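Side-chain contacts in dehydroquinate synthase (Thermus thermophilus, PDB 1UJN), which probably catalyses the conversion of 3-deoxy-D-arabino-heptulosonate 7-phosphate to 3-dehydroquinate with release of phosphate, using NAD(+) and a divalent metal ion, zinc or cobalt: residues V52-G57 / K80-N85; F102-Y107 / V111-F116. All blocks are in the same frame, centred on the assembly; numbering follows the deposited sequence.

Contact 1. Residues V52-G57 / K80-N85; sequences VRHLLG and KGLPRN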
loop_
_atom_site.group_PDB
_atom_site.type_symbol
_atom_site.label_atom_id
_atom_site.label_comp_id
_atom_site.label_asym_id
_atom_site.label_seq_id
_atom_site.Cartn_x
_atom_site.Cartn_y
_atom_site.Cartn_z
ATOM N N VAL A 52 -5.241 1.243 -25.637
ATOM C CA VAL A 52 -4.477 0.370 -24.756
ATOM C C VAL A 52 -4.069 -0.890 -25.511
ATOM O O VAL A 52 -4.905 -1.551 -26.125
ATOM C CB VAL A 52 -5.298 -0.009 -23.509
ATOM C CG1 VAL A 52 -4.466 -0.883 -22.584
ATOM C CG2 VAL A 52 -5.739 1.262 -22.786
ATOM N N ARG A 53 -2.785 -1.220 -25.455
ATOM C CA ARG A 53 -2.256 -2.375 -26.201
ATOM C C ARG A 53 -1.945 -3.599 -25.311
ATOM O O ARG A 53 -1.821 -4.723 -25.778
ATOM C CB ARG A 53 -0.991 -1.929 -26.935
ATOM C CG ARG A 53 -1.236 -0.720 -27.838
ATOM C CD ARG A 53 -2.275 -1.015 -28.928
ATOM N NE ARG A 53 -2.039 -2.334 -29.521
ATOM C CZ ARG A 53 -2.874 -2.729 -30.500
ATOM N NH1 ARG A 53 -3.858 -1.938 -30.893
ATOM N NH2 ARG A 53 -2.700 -3.922 -31.076
ATOM N N HIS A 54 -1.804 -3.397 -24.006
ATOM C CA HIS A 54 -1.493 -4.495 -23.095
ATOM C C HIS A 54 -2.730 -4.907 -22.307
ATOM O O HIS A 54 -3.234 -4.132 -21.492
ATOM C CB HIS A 54 -0.389 -4.072 -22.127
ATOM C CG HIS A 54 0.824 -3.516 -22.803
ATOM N ND1 HIS A 54 1.552 -4.231 -23.730
ATOM C CD2 HIS A 54 1.429 -2.309 -22.698
ATOM C CE1 HIS A 54 2.553 -3.488 -24.168
ATOM N NE2 HIS A 54 2.501 -2.317 -23.558
ATOM N N LEU A 55 -3.212 -6.123 -22.552
ATOM C CA LEU A 55 -4.399 -6.630 -21.866
ATOM C C LEU A 55 -4.166 -7.999 -21.252
ATOM O O LEU A 55 -3.506 -8.845 -21.849
ATOM C CB LEU A 55 -5.580 -6.737 -22.834
ATOM C CG LEU A 55 -6.208 -5.474 -23.426
ATOM C CD1 LEU A 55 -5.310 -4.898 -24.508
ATOM C CD2 LEU A 55 -7.570 -5.834 -24.007
ATOM N N LEU A 56 -4.723 -8.213 -20.063
ATOM C CA LEU A 56 -4.596 -9.487 -19.365
ATOM C C LEU A 56 -5.959 -9.875 -18.814
ATOM O O LEU A 56 -6.573 -9.112 -18.052
ATOM C CB LEU A 56 -3.590 -9.384 -18.211
ATOM C CG LEU A 56 -3.448 -10.662 -17.369
ATOM C CD1 LEU A 56 -2.859 -11.782 -18.230
ATOM C CD2 LEU A 56 -2.559 -10.405 -16.161
ATOM N N GLY A 57 -6.431 -11.055 -19.214
ATOM C CA GLY A 57 -7.720 -11.544 -18.763
ATOM C C GLY A 57 -7.568 -12.468 -17.572
ATOM O O GLY A 57 -6.603 -13.223 -17.478
ATOM N N LYS A 80 6.418 -5.920 -19.082
ATOM C CA LYS A 80 6.182 -4.971 -20.163
ATOM C C LYS A 80 6.951 -3.665 -19.947
ATOM O O LYS A 80 7.024 -2.805 -20.815
ATOM C CB LYS A 80 4.681 -4.685 -20.228
ATOM C CG LYS A 80 3.965 -5.574 -21.248
ATOM C CD LYS A 80 2.956 -6.517 -20.590
ATOM C CE LYS A 80 3.296 -7.993 -20.820
ATOM N NZ LYS A 80 2.662 -8.459 -22.053
ATOM N N GLY A 81 7.537 -3.515 -18.764
ATOM C CA GLY A 81 8.298 -2.320 -18.463
ATOM C C GLY A 81 7.452 -1.084 -18.220
ATOM O O GLY A 81 7.913 0.032 -18.438
ATOM N N LEU A 82 6.218 -1.269 -17.765
ATOM C CA LEU A 82 5.348 -0.122 -17.504
ATOM C C LEU A 82 5.928 0.765 -16.410
ATOM O O LEU A 82 6.252 0.292 -15.322
ATOM C CB LEU A 82 3.941 -0.582 -17.114
ATOM C CG LEU A 82 3.067 -1.042 -18.284
ATOM C CD1 LEU A 82 1.733 -1.539 -17.765
ATOM C CD2 LEU A 82 2.860 0.115 -19.252
ATOM N N PRO A 83 6.072 2.072 -16.694
ATOM C CA PRO A 83 6.615 3.056 -15.757
ATOM C C PRO A 83 5.612 3.590 -14.739
ATOM O O PRO A 83 4.424 3.271 -14.784
ATOM C CB PRO A 83 7.152 4.143 -16.682
ATOM C CG PRO A 83 6.156 4.134 -17.789
ATOM C CD PRO A 83 5.910 2.664 -18.037
ATOM N N ARG A 84 6.109 4.423 -13.831
ATOM C CA ARG A 84 5.315 4.998 -12.737
ATOM C C ARG A 84 4.176 5.915 -13.228
ATOM O O ARG A 84 3.214 6.188 -12.523
ATOM C CB ARG A 84 6.257 5.782 -11.822
ATOM C CG ARG A 84 5.745 5.850 -10.384
ATOM C CD ARG A 84 6.744 6.540 -9.448
ATOM N NE ARG A 84 6.037 7.335 -8.438
ATOM C CZ ARG A 84 6.716 7.661 -7.323
ATOM N NH1 ARG A 84 7.970 7.272 -7.169
ATOM N NH2 ARG A 84 6.117 8.386 -6.373
ATOM N N ASN A 85 4.265 6.430 -14.453
ATOM C CA ASN A 85 3.204 7.303 -14.949
ATOM C C ASN A 85 2.180 6.506 -15.752
ATOM O O ASN A 85 1.337 7.076 -16.449
ATOM C CB ASN A 85 3.781 8.447 -15.796
ATOM C CG ASN A 85 4.398 7.971 -17.095
ATOM O OD1 ASN A 85 5.104 6.967 -17.130
ATOM N ND2 ASN A 85 4.147 8.709 -18.171
#

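Contact 2. Residues F102-Y107 / V111-F116; sequences FVAATY and VAYLAF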
loop_
_atom_site.group_PDB
_atom_site.type_symbol
_atom_site.label_atom_id
_atom_site.label_comp_id
_atom_site.label_asym_id
_atom_site.label_seq_id
_atom_site.Cartn_x
_atom_site.Cartn_y
_atom_site.Cartn_z
ATOM N N PHE A 102 -5.526 -3.003 -5.864
ATOM C CA PHE A 102 -4.409 -3.291 -4.966
ATOM C C PHE A 102 -3.104 -3.386 -5.754
ATOM O O PHE A 102 -2.047 -2.946 -5.283
ATOM C CB PHE A 102 -4.681 -4.587 -4.196
ATOM C CG PHE A 102 -3.623 -4.921 -3.180
ATOM C CD1 PHE A 102 -3.184 -3.960 -2.271
ATOM C CD2 PHE A 102 -3.068 -6.198 -3.131
ATOM C CE1 PHE A 102 -2.207 -4.264 -1.325
ATOM C CE2 PHE A 102 -2.087 -6.518 -2.187
ATOM C CZ PHE A 102 -1.654 -5.549 -1.282
ATOM N N VAL A 103 -3.178 -3.959 -6.952
ATOM C CA VAL A 103 -2.007 -4.050 -7.817
ATOM C C VAL A 103 -1.576 -2.615 -8.148
ATOM O O VAL A 103 -0.401 -2.284 -8.065
ATOM C CB VAL A 103 -2.337 -4.813 -9.118
ATOM C CG1 VAL A 103 -1.232 -4.607 -10.156
ATOM C CG2 VAL A 103 -2.480 -6.308 -8.805
ATOM N N ALA A 104 -2.533 -1.763 -8.506
ATOM C CA ALA A 104 -2.226 -0.364 -8.825
ATOM C C ALA A 104 -1.650 0.369 -7.617
ATOM O O ALA A 104 -0.745 1.195 -7.754
ATOM C CB ALA A 104 -3.480 0.358 -9.304
ATOM N N ALA A 105 -2.188 0.082 -6.435
ATOM C CA ALA A 105 -1.724 0.731 -5.218
ATOM C C ALA A 105 -0.291 0.388 -4.852
ATOM O O ALA A 105 0.377 1.177 -4.186
ATOM C CB ALA A 105 -2.641 0.372 -4.047
ATOM N N THR A 106 0.193 -0.763 -5.308
ATOM C CA THR A 106 1.525 -1.201 -4.929
ATOM C C THR A 106 2.577 -1.346 -6.014
ATOM O O THR A 106 3.765 -1.404 -5.703
ATOM C CB THR A 106 1.427 -2.521 -4.147
ATOM O OG1 THR A 106 0.786 -3.511 -4.960
ATOM C CG2 THR A 106 0.604 -2.309 -2.861
ATOM N N TYR A 107 2.160 -1.418 -7.275
ATOM C CA TYR A 107 3.121 -1.535 -8.370
ATOM C C TYR A 107 3.929 -0.235 -8.370
ATOM O O TYR A 107 3.354 0.850 -8.471
ATOM C CB TYR A 107 2.397 -1.706 -9.713
ATOM C CG TYR A 107 3.342 -1.820 -10.898
ATOM C CD1 TYR A 107 4.233 -2.886 -11.000
ATOM C CD2 TYR A 107 3.370 -0.840 -11.893
ATOM C CE1 TYR A 107 5.135 -2.976 -12.062
ATOM C CE2 TYR A 107 4.271 -0.921 -12.963
ATOM C CZ TYR A 107 5.150 -1.993 -13.035
ATOM O OH TYR A 107 6.050 -2.086 -14.078
ATOM N N VAL A 111 0.395 3.483 -8.812
ATOM C CA VAL A 111 0.114 4.075 -10.111
ATOM C C VAL A 111 -1.390 4.322 -10.186
ATOM O O VAL A 111 -2.173 3.738 -9.431
ATOM C CB VAL A 111 0.530 3.159 -11.285
ATOM C CG1 VAL A 111 2.046 2.926 -11.253
ATOM C CG2 VAL A 111 -0.231 1.828 -11.217
ATOM N N ALA A 112 -1.794 5.193 -11.095
ATOM C CA ALA A 112 -3.209 5.509 -11.250
ATOM C C ALA A 112 -3.982 4.344 -11.853
ATOM O O ALA A 112 -3.421 3.514 -12.573
ATOM C CB ALA A 112 -3.361 6.737 -12.144
ATOM N N TYR A 113 -5.265 4.253 -11.527
ATOM C CA TYR A 113 -6.089 3.222 -12.138
ATOM C C TYR A 113 -7.481 3.763 -12.409
ATOM O O TYR A 113 -7.950 4.682 -11.727
ATOM C CB TYR A 113 -6.146 1.936 -11.299
ATOM C CG TYR A 113 -7.015 1.955 -10.066
ATOM C CD1 TYR A 113 -6.575 2.540 -8.887
ATOM C CD2 TYR A 113 -8.252 1.319 -10.066
ATOM C CE1 TYR A 113 -7.346 2.479 -7.725
ATOM C CE2 TYR A 113 -9.032 1.257 -8.912
ATOM C CZ TYR A 113 -8.571 1.830 -7.750
ATOM O OH TYR A 113 -9.319 1.723 -6.596
ATOM N N LEU A 114 -8.098 3.230 -13.458
ATOM C CA LEU A 114 -9.445 3.612 -13.854
ATOM C C LEU A 114 -10.302 2.371 -13.694
ATOM O O LEU A 114 -9.896 1.275 -14.080
ATOM C CB LEU A 114 -9.470 4.059 -15.316
ATOM C CG LEU A 114 -8.723 5.352 -15.647
ATOM C CD1 LEU A 114 -8.740 5.575 -17.157
ATOM C CD2 LEU A 114 -9.375 6.516 -14.920
ATOM N N ALA A 115 -11.484 2.546 -13.122
ATOM C CA ALA A 115 -12.380 1.421 -12.907
ATOM C C ALA A 115 -13.557 1.427 -13.877
ATOM O O ALA A 115 -14.168 2.466 -14.119
ATOM C CB ALA A 115 -12.897 1.445 -11.481
ATOM N N PHE A 116 -13.857 0.256 -14.430
ATOM C CA PHE A 116 -14.987 0.091 -15.343
ATOM C C PHE A 116 -15.798 -1.066 -14.770
ATOM O O PHE A 116 -15.675 -2.211 -15.211
ATOM C CB PHE A 116 -14.502 -0.244 -16.748
ATOM C CG PHE A 116 -13.700 0.854 -17.380
ATOM C CD1 PHE A 116 -12.345 0.989 -17.104
ATOM C CD2 PHE A 116 -14.307 1.775 -18.228
ATOM C CE1 PHE A 116 -11.600 2.032 -17.668
ATOM C CE2 PHE A 116 -13.571 2.819 -18.794
ATOM C CZ PHE A 116 -12.218 2.946 -18.513
#

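Contact 1. Residues V52-G57 / K80-N85
His54 meets Lys80 at the end of helix 67-80. CG of Lys80 lies over one face of the imidazole, 3.9 Å from the ring centroid and 18° off the ring normal, a CH-pi contact displaced toward the ND1 and CE1 rim, with His54 ND1 the closest atom at 3.7 Å from Lys80 CG. The lysine suits this place because its long methylene chain supplies the apolar surface; bent at chi2, chi3 and chi4, it runs past the ring in the opposite direction to the histidine side chain and leaves NZ 4.7 Å from His54 ND1, too far to bond. Leu82 adds a looser touch, its CD2 methyl 4.4 Å from His54 CD2 in an oblique approach, and Trp76 also packs on the histidine. Farther along, Leu56 turns to the same helix, touching Lys72 and Trp76. Gly81 has positive phi (74°), a conformation glycine adopts readily, and the chain then turns so that Leu82 can enter the interior against Ala32 and Leu77. The helix end, closed by a Schellman motif at Gly81, thus packs against segment 52-57 within the beta-alpha-beta crossover of strand 55-58, helix 67-80 and strand 87-92, two parallel strands with strand 31-36 between them.

Contact 2. Residues F102-Y107 / V111-F116
Tyr107 holds its CG anti to the backbone N (chi1 179°), which carries the ring toward Val111; the valine's own chi1 of -62° sets CG1 anti to its carbonyl carbon, facing that ring. CG1 thus comes to the ring edge, near its plane, 4.0 Å from Tyr107 CD2, and the same methyl lies 3.7 Å from Tyr107 O. The other branch, CG2, lies against Ala104, 3.6 Å from its O and 4.0 Å from its CB. A beta-branched residue fits here because its two methyls serve two neighbours at once.

Between the same residues runs the polar link of the contact. Val111 N donates to Ala104 O over 2.8 Å, nearly straight at 163°, with the donor tilted from the carbonyl plane. A carbonyl in the last turn of the helix thereby gains a partner from the incoming chain. Ala104 is small enough to let the strand come close: its CB meets Tyr113 CB at 3.7 Å and approaches the tyrosine ring obliquely. The polar ends of both tyrosines are satisfied outside the pairing, Tyr107 OH by Leu82 O and Tyr113 OH by His147 O.

At the subunit interface, Phe102 packs on Tyr70 of the second subunit and Tyr107 on Leu142 of that subunit, so the helix end and the residue that follows it have neighbours both within the chain and across the dimer. This is the turn from helix to strand in the beta-alpha-beta unit of strand 87-92, helix 94-106 and strand 112-117. Ala104 also packs on Leu88 of strand 87-92, Val103 lies against helix 67-80, and strand 112-117 runs in the sheet between strands 87-92 and 151-155, parallel to both.

The two contacts follow one another along the chain, with centres about 11 Å apart, and serve the same mixed, largely parallel sheet at different depths. Contact 1 is partly buried beside strand 55-58, an outermost strand in this chain, and relies on a lysine's methylenes against an imidazole face. Contact 2 is fully buried beside the more central strand 112-117; it combines small apolar side chains and a tyrosine edge with a backbone hydrogen bond. The 80-85 loop connects them, receiving the hydroxyl of Tyr107 and packing the backbone oxygen of Arg84 against Val111 CG1. Both contacts lie at the C-terminal ends of helices, 67-80 and 94-106.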